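Local coordinates for protein sulfotransferase (Mus musculus, PDB 5X2B) that probably transfers a sulfuryl group from a nucleotide donor to an acceptor, as other sulfotransferases do, and here holds the product adenosine-3'-5'-diphosphate, at residues A[49-54]-A[206-211]; A[112-117]-A[258-263]. All coordinates share one frame; numbering follows the deposited sequence.

Contact 1 (A[49-54]-A[206-211]); sequences AEVIER and RSTSFS. With A3P (adenosine-3'-5'-diphosphate), chain M.
Beside the adenine end of the adenosine-3'-5'-diphosphate (A3P) pocket, Val-51 of helix 45-53 and Arg-54, which follows it in the chain, meet Ser-207 and Thr-208 on the 198-208 helix. The contact is small and mostly apolar. The Thr-208 methyl CG2 is its inner point. It lies 3.7 Å from Arg-54 CG and 4.3 Å from Val-51 CA. The Arg-54 and Thr-208 side chains slide past each other in opposite directions. The Arg-54 chain is bent at chi2 (-47°), so CD is turned away from the extended, anti position. Further out, Ser-207 CB sits over the centre of one face of the guanidinium, 3.7 Å from Arg-54 CZ. The guanidinium thus lies flat on the serine methylene. The hydroxyl of Thr-208 turns back to its own helix, where OG1 is bonded to the carbonyl oxygen of Ile-204.

The backbone of Thr-208 and of Phe-210 reaches the nucleotide. Thr-208 O is 3.0 Å from the adenine N6, and Phe-210 N is 3.2 Å from the same N6. The Phe-210 side chain flanks the base. Its CD1 is 3.7 Å from A3P C5, which lies in the plane of the phenyl ring at its edge. Phe-239 meets Phe-210 edge-to-face. Ser-209 is at the N-cap position of helix 210-214. Helix 45-53 itself carries His-46, which binds A3P with Lys-42 and Ser-43 of the preceding loop. The contact therefore joins the helix after the P-loop-like phosphosulfate loop to the adenine-binding turn, as is typical of the sulfotransferase nucleotide site.

Contact 2 (A[112-117]-A[258-263]); sequences NPKDTA and GFDELF. Unlike the reference sequence in segment 258-263: Gly-258 (reference Val).
Lys-114 lies across the ring of Phe-259 and ends on Asp-260, joining the start of helix 113-126 to helix 253-266. The lysine and phenylalanine side chains cross obliquely. Lys-114 CG makes a CH-pi contact over one face of the ring, 3.6 Å from its centroid and 21° off the normal, displaced toward the rim. Phe-259 CB points toward helix 113-126, and its CG is anti to the backbone N (chi1 -173°). Beyond CG the lysine chain is extended and carries the ammonium past the ring. NZ makes a 2.7 Å salt bridge to Asp-260 OD1, which accepts through its syn lone pair. Here the two side chains meet at about a right angle. The same NZ is hydrogen-bonded to Asn-256 OD1 and has a cation-pi contact with Trp-247. An alanine in place of Lys-114 would probably leave Asp-260 without its charged mate and open a gap over the face of Phe-259.

Pro-113 packs at the edge of the same ring, with CG 3.7 Å from Phe-259 CZ and CB in the ring plane. Pro-113 CG also lies 4.1 Å from Phe-263 CE1, so the proline touches two phenylalanines one helical turn apart. Trp-153 of helix 153-161 touches both Pro-113 and Phe-263.

The first turn of helix 113-126 is fixed by its cap. Asn-112 OD1 accepts from Asp-115 N at 2.9 Å and more weakly from Lys-114 N. Thr-116 OG1 bonds back to Asn-112 O. The short helix segments are inclined at 120°, and their contact is buried. It docks helix 253-266, the last but one of the chain, on helix 113-126, which with the preceding strand 105-110 forms a beta-alpha unit of the parallel-sheet sulfotransferase fold.

From the N terminus the chain forms strand 35-38 and then helix 45-53, where contact 1 opens. Strand 105-110, next to 35-38 in the parallel sheet, leads into helix 113-126, where contact 2 opens. The chain then returns to the first site at 206-211, closing a loop with 151 residues between the segments. It closes the second at 258-263, after 140 residues. The two loops cross and neither nests in the other. Contact 1 ties the end of the 45-53 region to helix 198-208, just before helix 210-214. Contact 2 ties helix 113-126 to helix 253-266. Their centres are about 28 Å apart, and they do not touch.

Contact 1 (A[49-54]-A[206-211])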
loop_
_atom_site.group_PDB
_atom_site.type_symbol
_atom_site.label_atom_id
_atom_site.label_comp_id
_atom_site.label_asym_id
_atom_site.label_seq_id
_atom_site.Cartn_x
_atom_site.Cartn_y
_atom_site.Cartn_z
ATOM N N ALA A 49 4.566 -5.330 -4.275
ATOM C CA ALA A 49 5.469 -4.931 -5.308
ATOM C C ALA A 49 6.563 -5.951 -5.463
ATOM O O ALA A 49 7.115 -6.105 -6.532
ATOM C CB ALA A 49 6.048 -3.644 -4.996
ATOM N N GLU A 50 6.920 -6.639 -4.412
ATOM C CA GLU A 50 8.046 -7.526 -4.542
ATOM C C GLU A 50 7.565 -8.665 -5.383
ATOM O O GLU A 50 8.299 -9.270 -6.168
ATOM C CB GLU A 50 8.478 -8.048 -3.189
ATOM C CG GLU A 50 9.799 -8.793 -3.196
ATOM C CD GLU A 50 11.022 -7.876 -3.245
ATOM O OE1 GLU A 50 12.120 -8.332 -2.835
ATOM O OE2 GLU A 50 10.897 -6.715 -3.699
ATOM N N VAL A 51 6.299 -8.957 -5.187
ATOM C CA VAL A 51 5.656 -10.055 -5.858
ATOM C C VAL A 51 5.583 -9.792 -7.364
ATOM O O VAL A 51 5.753 -10.690 -8.224
ATOM C CB VAL A 51 4.228 -10.186 -5.324
ATOM C CG1 VAL A 51 3.452 -11.176 -6.160
ATOM C CG2 VAL A 51 4.252 -10.584 -3.878
ATOM N N ILE A 52 5.268 -8.558 -7.693
ATOM C CA ILE A 52 5.231 -8.207 -9.079
ATOM C C ILE A 52 6.602 -8.488 -9.705
ATOM O O ILE A 52 6.706 -9.336 -10.575
ATOM C CB ILE A 52 4.855 -6.748 -9.233
ATOM C CG1 ILE A 52 3.495 -6.514 -8.591
ATOM C CG2 ILE A 52 4.834 -6.395 -10.671
ATOM C CD1 ILE A 52 2.448 -7.414 -9.112
ATOM N N GLU A 53 7.662 -7.824 -9.238
ATOM C CA GLU A 53 9.016 -7.980 -9.815
ATOM C C GLU A 53 9.417 -9.443 -10.019
ATOM O O GLU A 53 10.188 -9.760 -10.917
ATOM C CB GLU A 53 10.032 -7.347 -8.889
ATOM C CG GLU A 53 9.768 -5.886 -8.616
ATOM C CD GLU A 53 11.045 -5.055 -8.347
ATOM O OE1 GLU A 53 11.723 -4.700 -9.335
ATOM O OE2 GLU A 53 11.369 -4.734 -7.169
ATOM N N ARG A 54 8.902 -10.330 -9.173
ATOM C CA ARG A 54 9.255 -11.738 -9.267
ATOM C C ARG A 54 8.534 -12.455 -10.370
ATOM O O ARG A 54 8.860 -13.585 -10.679
ATOM C CB ARG A 54 8.935 -12.453 -7.972
ATOM C CG ARG A 54 9.786 -12.054 -6.842
ATOM C CD ARG A 54 11.191 -12.061 -7.281
ATOM N NE ARG A 54 12.069 -12.064 -6.129
ATOM C CZ ARG A 54 13.245 -12.679 -6.072
ATOM N NH1 ARG A 54 13.708 -13.351 -7.108
ATOM N NH2 ARG A 54 13.961 -12.608 -4.966
ATOM N N ARG A 206 8.354 -19.274 -2.828
ATOM C CA ARG A 206 9.693 -19.443 -2.261
ATOM C C ARG A 206 10.388 -18.057 -2.136
ATOM O O ARG A 206 10.630 -17.575 -1.034
ATOM C CB ARG A 206 10.469 -20.457 -3.143
ATOM C CG ARG A 206 11.799 -21.034 -2.578
ATOM C CD ARG A 206 12.357 -22.268 -3.382
ATOM N NE ARG A 206 13.443 -22.999 -2.688
ATOM C CZ ARG A 206 14.149 -24.011 -3.209
ATOM N NH1 ARG A 206 13.909 -24.449 -4.441
ATOM N NH2 ARG A 206 15.105 -24.590 -2.503
ATOM N N SER A 207 10.639 -17.381 -3.247
ATOM C CA SER A 207 11.394 -16.133 -3.203
ATOM C C SER A 207 10.770 -15.012 -2.344
ATOM O O SER A 207 11.473 -14.103 -1.871
ATOM C CB SER A 207 11.577 -15.661 -4.623
ATOM O OG SER A 207 10.529 -16.200 -5.426
ATOM N N THR A 208 9.466 -15.053 -2.102
ATOM C CA THR A 208 8.837 -13.876 -1.502
ATOM C C THR A 208 8.415 -14.024 -0.045
ATOM O O THR A 208 7.851 -13.096 0.521
ATOM C CB THR A 208 7.606 -13.398 -2.319
ATOM O OG1 THR A 208 6.649 -14.459 -2.430
ATOM C CG2 THR A 208 8.032 -12.965 -3.685
ATOM N N SER A 209 8.691 -15.155 0.586
ATOM C CA SER A 209 8.319 -15.338 1.988
ATOM C C SER A 209 8.914 -14.223 2.847
ATOM O O SER A 209 10.064 -13.801 2.672
ATOM C CB SER A 209 8.790 -16.696 2.512
ATOM O OG SER A 209 10.164 -16.660 2.863
ATOM N N PHE A 210 8.111 -13.743 3.772
ATOM C CA PHE A 210 8.549 -12.702 4.673
ATOM C C PHE A 210 10.014 -12.827 5.084
ATOM O O PHE A 210 10.819 -11.932 4.865
ATOM C CB PHE A 210 7.722 -12.772 5.934
ATOM C CG PHE A 210 8.205 -11.851 6.984
ATOM C CD1 PHE A 210 7.787 -10.538 7.004
ATOM C CD2 PHE A 210 9.097 -12.282 7.938
ATOM C CE1 PHE A 210 8.240 -9.664 7.961
ATOM C CE2 PHE A 210 9.555 -11.410 8.901
ATOM C CZ PHE A 210 9.129 -10.098 8.907
ATOM N N SER A 211 10.333 -13.941 5.727
ATOM C CA SER A 211 11.661 -14.148 6.256
ATOM C C SER A 211 12.587 -14.127 5.086
ATOM O O SER A 211 13.682 -13.589 5.143
ATOM C CB SER A 211 11.722 -15.498 6.937
ATOM O OG SER A 211 11.109 -16.473 6.116
HETATM P P1 A3P M . 4.091 -5.791 10.351
HETATM O O1P A3P M . 5.262 -6.739 10.451
HETATM O O2P A3P M . 4.355 -4.449 11.085
HETATM O O3P A3P M . 2.889 -6.403 11.069
HETATM P P2 A3P M . 4.180 -2.061 3.755
HETATM O O4P A3P M . 5.067 -1.049 4.245
HETATM O O5P A3P M . 2.956 -1.389 3.195
HETATM O O6P A3P M . 4.801 -2.882 2.611
HETATM O "O5'" A3P M . 3.711 -2.971 5.033
HETATM C "C5'" A3P M . 4.520 -3.491 6.071
HETATM C "C4'" A3P M . 4.019 -4.720 6.683
HETATM O "O4'" A3P M . 4.171 -5.740 5.740
HETATM C "C3'" A3P M . 4.763 -5.177 7.885
HETATM O "O3'" A3P M . 3.817 -5.569 8.865
HETATM C "C2'" A3P M . 5.543 -6.287 7.422
HETATM O "O2'" A3P M . 5.773 -7.118 8.558
HETATM C "C1'" A3P M . 4.694 -6.884 6.366
HETATM N N9 A3P M . 5.318 -7.773 5.323
HETATM C C8 A3P M . 6.293 -7.424 4.453
HETATM N N7 A3P M . 6.602 -8.465 3.662
HETATM C C5 A3P M . 5.813 -9.491 3.998
HETATM C C6 A3P M . 5.675 -10.801 3.544
HETATM N N6 A3P M . 6.499 -11.315 2.493
HETATM N N1 A3P M . 4.762 -11.599 4.092
HETATM C C2 A3P M . 3.987 -11.146 5.081
HETATM N N3 A3P M . 4.109 -9.906 5.547
HETATM C C4 A3P M . 4.995 -9.053 5.044
#

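Contact 2 (A[112-117]-A[258-263])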
loop_
_atom_site.group_PDB
_atom_site.type_symbol
_atom_site.label_atom_id
_atom_site.label_comp_id
_atom_site.label_asym_id
_atom_site.label_seq_id
_atom_site.Cartn_x
_atom_site.Cartn_y
_atom_site.Cartn_z
ATOM N N ASN A 112 -6.858 -5.730 7.547
ATOM C CA ASN A 112 -7.686 -5.218 8.621
ATOM C C ASN A 112 -6.956 -4.100 9.293
ATOM O O ASN A 112 -5.732 -4.119 9.421
ATOM C CB ASN A 112 -7.987 -6.262 9.662
ATOM C CG ASN A 112 -6.854 -6.449 10.598
ATOM O OD1 ASN A 112 -6.803 -5.858 11.683
ATOM N ND2 ASN A 112 -5.891 -7.255 10.162
ATOM N N PRO A 113 -7.714 -3.094 9.701
ATOM C CA PRO A 113 -7.232 -1.780 10.119
ATOM C C PRO A 113 -6.665 -1.741 11.528
ATOM O O PRO A 113 -6.018 -0.757 11.880
ATOM C CB PRO A 113 -8.493 -0.922 10.042
ATOM C CG PRO A 113 -9.565 -1.832 10.238
ATOM C CD PRO A 113 -9.180 -3.111 9.573
ATOM N N LYS A 114 -6.882 -2.783 12.312
ATOM C CA LYS A 114 -6.339 -2.776 13.650
ATOM C C LYS A 114 -4.904 -3.153 13.488
ATOM O O LYS A 114 -4.022 -2.575 14.081
ATOM C CB LYS A 114 -7.046 -3.763 14.568
ATOM C CG LYS A 114 -8.286 -3.185 15.217
ATOM C CD LYS A 114 -9.044 -4.233 16.014
ATOM C CE LYS A 114 -10.400 -3.682 16.406
ATOM N NZ LYS A 114 -11.363 -4.716 16.837
ATOM N N ASP A 115 -4.677 -4.117 12.636
ATOM C CA ASP A 115 -3.322 -4.508 12.326
ATOM C C ASP A 115 -2.561 -3.459 11.592
ATOM O O ASP A 115 -1.348 -3.338 11.748
ATOM C CB ASP A 115 -3.346 -5.729 11.467
ATOM C CG ASP A 115 -3.896 -6.878 12.181
ATOM O OD1 ASP A 115 -4.149 -6.721 13.385
ATOM O OD2 ASP A 115 -4.071 -7.921 11.540
ATOM N N THR A 116 -3.259 -2.706 10.768
ATOM C CA THR A 116 -2.600 -1.639 10.054
ATOM C C THR A 116 -2.145 -0.602 11.049
ATOM O O THR A 116 -0.965 -0.268 11.137
ATOM C CB THR A 116 -3.540 -1.026 9.079
ATOM O OG1 THR A 116 -3.971 -2.038 8.157
ATOM C CG2 THR A 116 -2.873 0.071 8.343
ATOM N N ALA A 117 -3.083 -0.109 11.832
ATOM C CA ALA A 117 -2.742 0.867 12.844
ATOM C C ALA A 117 -1.411 0.487 13.505
ATOM O O ALA A 117 -0.424 1.200 13.423
ATOM C CB ALA A 117 -3.820 0.923 13.832
ATOM N N GLY A 258 -14.368 1.257 21.200
ATOM C CA GLY A 258 -14.466 2.505 20.488
ATOM C C GLY A 258 -14.220 2.187 19.023
ATOM O O GLY A 258 -14.925 2.663 18.139
ATOM N N PHE A 259 -13.225 1.345 18.782
ATOM C CA PHE A 259 -12.744 1.059 17.430
ATOM C C PHE A 259 -13.840 0.386 16.625
ATOM O O PHE A 259 -14.141 0.743 15.511
ATOM C CB PHE A 259 -11.499 0.134 17.495
ATOM C CG PHE A 259 -10.847 -0.066 16.175
ATOM C CD1 PHE A 259 -11.299 -1.031 15.309
ATOM C CD2 PHE A 259 -9.818 0.757 15.769
ATOM C CE1 PHE A 259 -10.716 -1.194 14.066
ATOM C CE2 PHE A 259 -9.229 0.609 14.519
ATOM C CZ PHE A 259 -9.676 -0.364 13.662
ATOM N N ASP A 260 -14.427 -0.605 17.242
ATOM C CA ASP A 260 -15.441 -1.386 16.621
ATOM C C ASP A 260 -16.651 -0.535 16.329
ATOM O O ASP A 260 -17.343 -0.763 15.362
ATOM C CB ASP A 260 -15.758 -2.550 17.535
ATOM C CG ASP A 260 -14.682 -3.602 17.482
ATOM O OD1 ASP A 260 -13.744 -3.382 16.698
ATOM O OD2 ASP A 260 -14.741 -4.633 18.160
ATOM N N GLU A 261 -16.887 0.488 17.121
ATOM C CA GLU A 261 -18.013 1.349 16.837
ATOM C C GLU A 261 -17.768 2.312 15.705
ATOM O O GLU A 261 -18.642 2.532 14.876
ATOM C CB GLU A 261 -18.366 2.110 18.083
ATOM C CG GLU A 261 -18.880 1.178 19.142
ATOM C CD GLU A 261 -19.420 1.930 20.348
ATOM O OE1 GLU A 261 -19.625 3.162 20.231
ATOM O OE2 GLU A 261 -19.628 1.296 21.403
ATOM N N LEU A 262 -16.591 2.915 15.661
ATOM C CA LEU A 262 -16.280 3.762 14.526
ATOM C C LEU A 262 -16.207 2.897 13.286
ATOM O O LEU A 262 -16.631 3.292 12.202
ATOM C CB LEU A 262 -14.939 4.459 14.693
ATOM C CG LEU A 262 -14.791 5.814 13.983
ATOM C CD1 LEU A 262 -13.365 6.328 14.085
ATOM C CD2 LEU A 262 -15.171 5.776 12.518
ATOM N N PHE A 263 -15.621 1.724 13.440
ATOM C CA PHE A 263 -15.475 0.881 12.301
ATOM C C PHE A 263 -16.831 0.550 11.738
ATOM O O PHE A 263 -17.105 0.655 10.549
ATOM C CB PHE A 263 -14.841 -0.431 12.646
ATOM C CG PHE A 263 -14.777 -1.323 11.470
ATOM C CD1 PHE A 263 -13.650 -1.331 10.654
ATOM C CD2 PHE A 263 -15.889 -2.079 11.107
ATOM C CE1 PHE A 263 -13.612 -2.141 9.543
ATOM C CE2 PHE A 263 -15.860 -2.894 9.997
ATOM C CZ PHE A 263 -14.724 -2.932 9.211
#